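Local coordinates for Cro protein (Xylella fastidiosa, PDB 3BD1) that acts as a helix-turn-helix transcription factor of a prophage element, probably by binding operator DNA, at the interface of chains A and B and the interface of chains A and C. Numbering follows the deposited sequence. Chains: chain A/B/C, Cro protein.

Contact 1: the interface of chains A and B. Residues chain A 10-11, 16, 48; chain B 10-11, 16, 20, 48.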
loop_
_atom_site.group_PDB
_atom_site.type_symbol
_atom_site.label_atom_id
_atom_site.label_comp_id
_atom_site.label_asym_id
_atom_site.label_seq_id
_atom_site.Cartn_x
_atom_site.Cartn_y
_atom_site.Cartn_z
ATOM N N LYS A 10 -3.088 -5.555 -3.458
ATOM C CA LYS A 10 -4.074 -6.171 -4.362
ATOM C C LYS A 10 -5.246 -5.237 -4.574
ATOM O O LYS A 10 -5.712 -5.078 -5.711
ATOM C CB LYS A 10 -4.522 -7.520 -3.822
ATOM C CG LYS A 10 -5.533 -8.199 -4.687
ATOM C CD LYS A 10 -4.904 -8.512 -6.040
ATOM C CE LYS A 10 -5.676 -9.578 -6.778
ATOM N NZ LYS A 10 -6.968 -9.008 -7.188
ATOM N N LEU A 11 -5.724 -4.645 -3.485
ATOM C CA LEU A 11 -6.802 -3.657 -3.591
ATOM C C LEU A 11 -6.320 -2.306 -4.128
ATOM O O LEU A 11 -7.080 -1.581 -4.778
ATOM C CB LEU A 11 -7.503 -3.496 -2.248
ATOM C CG LEU A 11 -8.598 -4.518 -1.903
ATOM C CD1 LEU A 11 -9.855 -4.256 -2.755
ATOM C CD2 LEU A 11 -8.118 -5.952 -2.032
ATOM N N ALA A 16 -8.840 1.469 -0.042
ATOM C CA ALA A 16 -9.627 0.509 -0.807
ATOM C C ALA A 16 -9.808 -0.789 -0.019
ATOM O O ALA A 16 -10.894 -1.367 0.004
ATOM C CB ALA A 16 -9.026 0.274 -2.176
ATOM N N VAL A 48 -11.928 -10.678 -0.605
ATOM C CA VAL A 48 -11.816 -9.394 -1.291
ATOM C C VAL A 48 -10.559 -9.270 -2.130
ATOM O O VAL A 48 -10.529 -8.484 -3.083
ATOM C CB VAL A 48 -11.961 -8.193 -0.347
ATOM C CG1 VAL A 48 -13.320 -8.229 0.379
ATOM C CG2 VAL A 48 -10.792 -8.005 0.639
ATOM N N LYS B 10 -11.287 -5.288 -11.904
ATOM C CA LYS B 10 -10.448 -4.617 -10.903
ATOM C C LYS B 10 -10.307 -5.459 -9.660
ATOM O O LYS B 10 -9.196 -5.618 -9.138
ATOM C CB LYS B 10 -11.024 -3.260 -10.552
ATOM C CG LYS B 10 -10.167 -2.465 -9.607
ATOM C CD LYS B 10 -8.797 -2.089 -10.128
ATOM C CE LYS B 10 -8.067 -1.097 -9.233
ATOM N NZ LYS B 10 -7.688 -1.635 -7.894
ATOM N N LEU B 11 -11.416 -5.991 -9.168
ATOM C CA LEU B 11 -11.413 -6.847 -7.985
ATOM C C LEU B 11 -10.918 -8.269 -8.262
ATOM O O LEU B 11 -10.368 -8.944 -7.375
ATOM C CB LEU B 11 -12.782 -6.879 -7.311
ATOM C CG LEU B 11 -13.066 -5.728 -6.331
ATOM C CD1 LEU B 11 -12.302 -5.934 -5.029
ATOM C CD2 LEU B 11 -12.824 -4.342 -6.903
ATOM N N ALA B 16 -15.056 -11.623 -5.624
ATOM C CA ALA B 16 -14.278 -10.635 -4.888
ATOM C C ALA B 16 -15.056 -9.314 -4.815
ATOM O O ALA B 16 -15.078 -8.651 -3.783
ATOM C CB ALA B 16 -12.923 -10.448 -5.520
ATOM N N SER B 20 -16.508 -7.506 -1.470
ATOM C CA SER B 20 -16.080 -6.141 -1.178
ATOM C C SER B 20 -17.251 -5.185 -0.942
ATOM O O SER B 20 -17.092 -4.176 -0.258
ATOM C CB SER B 20 -15.205 -5.611 -2.313
ATOM O OG SER B 20 -15.928 -5.204 -3.468
ATOM N N VAL B 48 -14.105 0.736 -3.345
ATOM C CA VAL B 48 -13.453 -0.575 -3.315
ATOM C C VAL B 48 -12.606 -0.819 -4.556
ATOM O O VAL B 48 -11.684 -1.640 -4.534
ATOM C CB VAL B 48 -14.429 -1.754 -3.077
ATOM C CG1 VAL B 48 -15.202 -1.601 -1.756
ATOM C CG2 VAL B 48 -15.350 -2.005 -4.265
HETATM O O HOH W 1 -6.926 -4.258 -7.980
HETATM O O HOH W 2 -9.475 -2.235 -5.942
HETATM O O HOH W 3 -8.991 -7.981 -5.306
#
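Apolar contact centres on A:Leu11 and B:Leu11, each the last residue of helix 3-11, whose side chains cross obliquely and meet through one branch, CD1 to CD1 at 3.7 Å. That same methyl of A:Leu11 lies 3.7 Å from the carbonyl O of B:Val48, and its twin does likewise on the other chain, so each leucine reaches the C-terminal end of the partner's helix 42-48. Beside this, CG1 of A:Val48 rests on the backbone of B:Ser20, 3.8 Å from its CA.

Polar contact involves the two lysines, mainly through water. B:Lys10 starts with CG anti to the backbone N (chi1 -176°) and bends at chi2 and chi4, which brings its ammonium NZ to 3.2 Å from the carbonyl O of A:Leu11. That O lies nearly along the extended CE-NZ bond, so any hydrogen bond is weak and doubtful; waters 1 and 2 are the well-directed partners of NZ. A:Lys10 has the same shape, but its NZ stays 3.4 Å from B:Leu11 O.

Three waters complete the polar network. Water 3 joins A:Lys10 NZ, A:Val48 O and B:Leu11 O; water 2 is its symmetric counterpart, 2.7 Å from B:Lys10 NZ and also touching A:Leu11 O and B:Val48 O. Water 1 links the carbonyls of both lysines and accepts a hydrogen bond from B:Lys10 NZ at 2.7 Å. Water thus supplies partners for carbonyls at the helix ends, and the patch helps hold two copies together in what may be a dimer of this helical Cro protein.

Contact 2: the interface of chains A and C. Residues chain A 39-40, 43, 62-63; chain C 39, 61-63.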
loop_
_atom_site.group_PDB
_atom_site.type_symbol
_atom_site.label_atom_id
_atom_site.label_comp_id
_atom_site.label_asym_id
_atom_site.label_seq_id
_atom_site.Cartn_x
_atom_site.Cartn_y
_atom_site.Cartn_z
ATOM N N ALA A 39 -8.597 -12.814 13.499
ATOM C CA ALA A 39 -8.873 -14.131 12.940
ATOM C C ALA A 39 -10.196 -14.047 12.183
ATOM O O ALA A 39 -10.340 -14.679 11.130
ATOM C CB ALA A 39 -8.937 -15.218 14.054
ATOM N N GLU A 40 -11.152 -13.296 12.725
ATOM C CA GLU A 40 -12.496 -13.254 12.142
ATOM C C GLU A 40 -12.594 -12.430 10.863
ATOM O O GLU A 40 -13.676 -12.373 10.243
ATOM C CB GLU A 40 -13.503 -12.724 13.148
ATOM C CG GLU A 40 -13.365 -11.265 13.504
ATOM C CD GLU A 40 -12.396 -10.952 14.623
ATOM O OE1 GLU A 40 -12.535 -9.804 15.102
ATOM O OE2 GLU A 40 -11.547 -11.799 15.000
ATOM N N ILE A 43 -11.039 -14.751 6.356
ATOM C CA ILE A 43 -11.820 -15.181 5.185
ATOM C C ILE A 43 -12.222 -13.973 4.350
ATOM O O ILE A 43 -12.174 -14.027 3.126
ATOM C CB ILE A 43 -13.044 -16.042 5.538
ATOM C CG1 ILE A 43 -12.618 -17.427 6.019
ATOM C CG2 ILE A 43 -13.972 -16.240 4.329
ATOM C CD1 ILE A 43 -13.761 -18.340 6.450
ATOM N N VAL A 62 -3.786 -19.972 13.240
ATOM C CA VAL A 62 -5.215 -20.261 13.296
ATOM C C VAL A 62 -5.608 -21.297 12.239
ATOM O O VAL A 62 -6.362 -22.220 12.533
ATOM C CB VAL A 62 -6.029 -18.954 13.121
ATOM C CG1 VAL A 62 -7.541 -19.254 12.968
ATOM C CG2 VAL A 62 -5.740 -17.988 14.260
ATOM N N PHE A 63 -5.122 -21.152 11.008
ATOM C CA PHE A 63 -5.586 -21.961 9.893
ATOM C C PHE A 63 -4.625 -23.074 9.561
ATOM O O PHE A 63 -3.447 -23.006 9.886
ATOM C CB PHE A 63 -5.872 -21.069 8.680
ATOM C CG PHE A 63 -6.965 -20.075 8.922
ATOM C CD1 PHE A 63 -6.686 -18.803 9.387
ATOM C CD2 PHE A 63 -8.282 -20.449 8.705
ATOM C CE1 PHE A 63 -7.709 -17.891 9.619
ATOM C CE2 PHE A 63 -9.288 -19.540 8.928
ATOM C CZ PHE A 63 -9.025 -18.267 9.395
ATOM N N ALA C 39 -9.373 -18.564 18.571
ATOM C CA ALA C 39 -9.230 -19.009 17.202
ATOM C C ALA C 39 -8.041 -19.940 17.046
ATOM O O ALA C 39 -8.108 -20.926 16.311
ATOM C CB ALA C 39 -9.113 -17.801 16.266
ATOM N N ASP C 61 -17.488 -17.657 12.975
ATOM C CA ASP C 61 -17.059 -16.305 12.595
ATOM C C ASP C 61 -15.645 -16.270 12.012
ATOM O O ASP C 61 -15.272 -15.271 11.390
ATOM C CB ASP C 61 -17.130 -15.338 13.770
ATOM C CG ASP C 61 -16.310 -15.792 14.959
ATOM O OD1 ASP C 61 -16.240 -17.011 15.269
ATOM O OD2 ASP C 61 -15.741 -14.859 15.558
ATOM N N VAL C 62 -14.875 -17.337 12.232
ATOM C CA VAL C 62 -13.502 -17.427 11.739
ATOM C C VAL C 62 -13.365 -18.391 10.555
ATOM O O VAL C 62 -12.672 -18.091 9.572
ATOM C CB VAL C 62 -12.553 -17.869 12.874
ATOM C CG1 VAL C 62 -11.124 -18.104 12.341
ATOM C CG2 VAL C 62 -12.553 -16.871 14.014
ATOM N N PHE C 63 -14.018 -19.551 10.651
ATOM C CA PHE C 63 -13.890 -20.624 9.683
ATOM C C PHE C 63 -15.114 -20.724 8.760
ATOM O O PHE C 63 -14.941 -21.434 7.764
ATOM C CB PHE C 63 -13.583 -21.960 10.373
ATOM C CG PHE C 63 -12.316 -21.963 11.193
ATOM C CD1 PHE C 63 -12.363 -21.643 12.538
ATOM C CD2 PHE C 63 -11.094 -22.298 10.619
ATOM C CE1 PHE C 63 -11.213 -21.651 13.290
ATOM C CE2 PHE C 63 -9.926 -22.301 11.371
ATOM C CZ PHE C 63 -9.987 -21.982 12.726
HETATM O O HOH W 4 -11.965 -15.522 9.054
HETATM O O HOH W 5 -6.861 -23.035 15.102
HETATM O O HOH W 6 -16.454 -13.243 10.280
#
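A:Phe63 and C:Phe63 both set CG anti to the carbonyl carbon (chi1 -63° in chain A), and this turns the two rings toward each other across the two-fold axis of this helix-turn-helix Cro protein. The side chains pass one another pointing in roughly opposite senses and meet edge-to-face, centroids 5.1 Å apart and planes inclined by 58°. Contact runs along one side of each ring, with CD2 of A:Phe63 3.6 Å from CE2 of C:Phe63.

Each ring is also held by the valine before it and by the valine of the partner. CG1 of A:Val62, anti to its own backbone N, covers one face of the A:Phe63 ring near the rim, and C:Val62 does the same for C:Phe63. Across the interface, CZ of A:Phe63 touches CG1 of C:Val62 at 3.6 Å, while the carbonyl O of C:Val62 lies in plane at the ring edge, where the electropositive C-H rim would suit it. The exchanged pair, A:Val62 and C:Phe63, repeats this arrangement.

The 3-10 helices 39-41 approach so closely that CB of A:Ala39 stands 3.4 Å from CB of C:Ala39, a snug methyl-methyl contact. CG2 of each valine packs against the partner's alanine methyl. Farther along, CD1 of A:Ile43 reaches over the end of the modelled part of chain C and lies 3.3 Å from C:Val62 O.

Water bridges the backbones. Water 4 receives the N-H of A:Ile43 in a nearly straight bond (177° at H) and joins A:Ala39 O to C:Val62 O; water 5 connects A:Val62 O with C:Ala39 O. Water 6 lies between A:Glu40 O and C:Asp61 O, 2.6 Å from the latter. The nearby carboxylates, A:Glu40 OE2 and C:Asp61 OD2, are 5.2 Å apart and might repel each other mildly.

Contact 1 and contact 2 use separate surfaces of chain A, their C-alpha centres about 20 Å apart, so one copy can engage chains B and C at once. They share no residue, but helix 42-48 serves both: its start takes part in contact 2 and its C-terminal end in contact 1. Contact 1 otherwise draws on helices 3-11 and 14-21, contact 2 on the 3-10 helix 39-41 and the segment at residues 61-63. Two different two-fold interfaces on one chain fit the deposited six-copy assembly; which of them forms in solution or on DNA, the structure alone does not show.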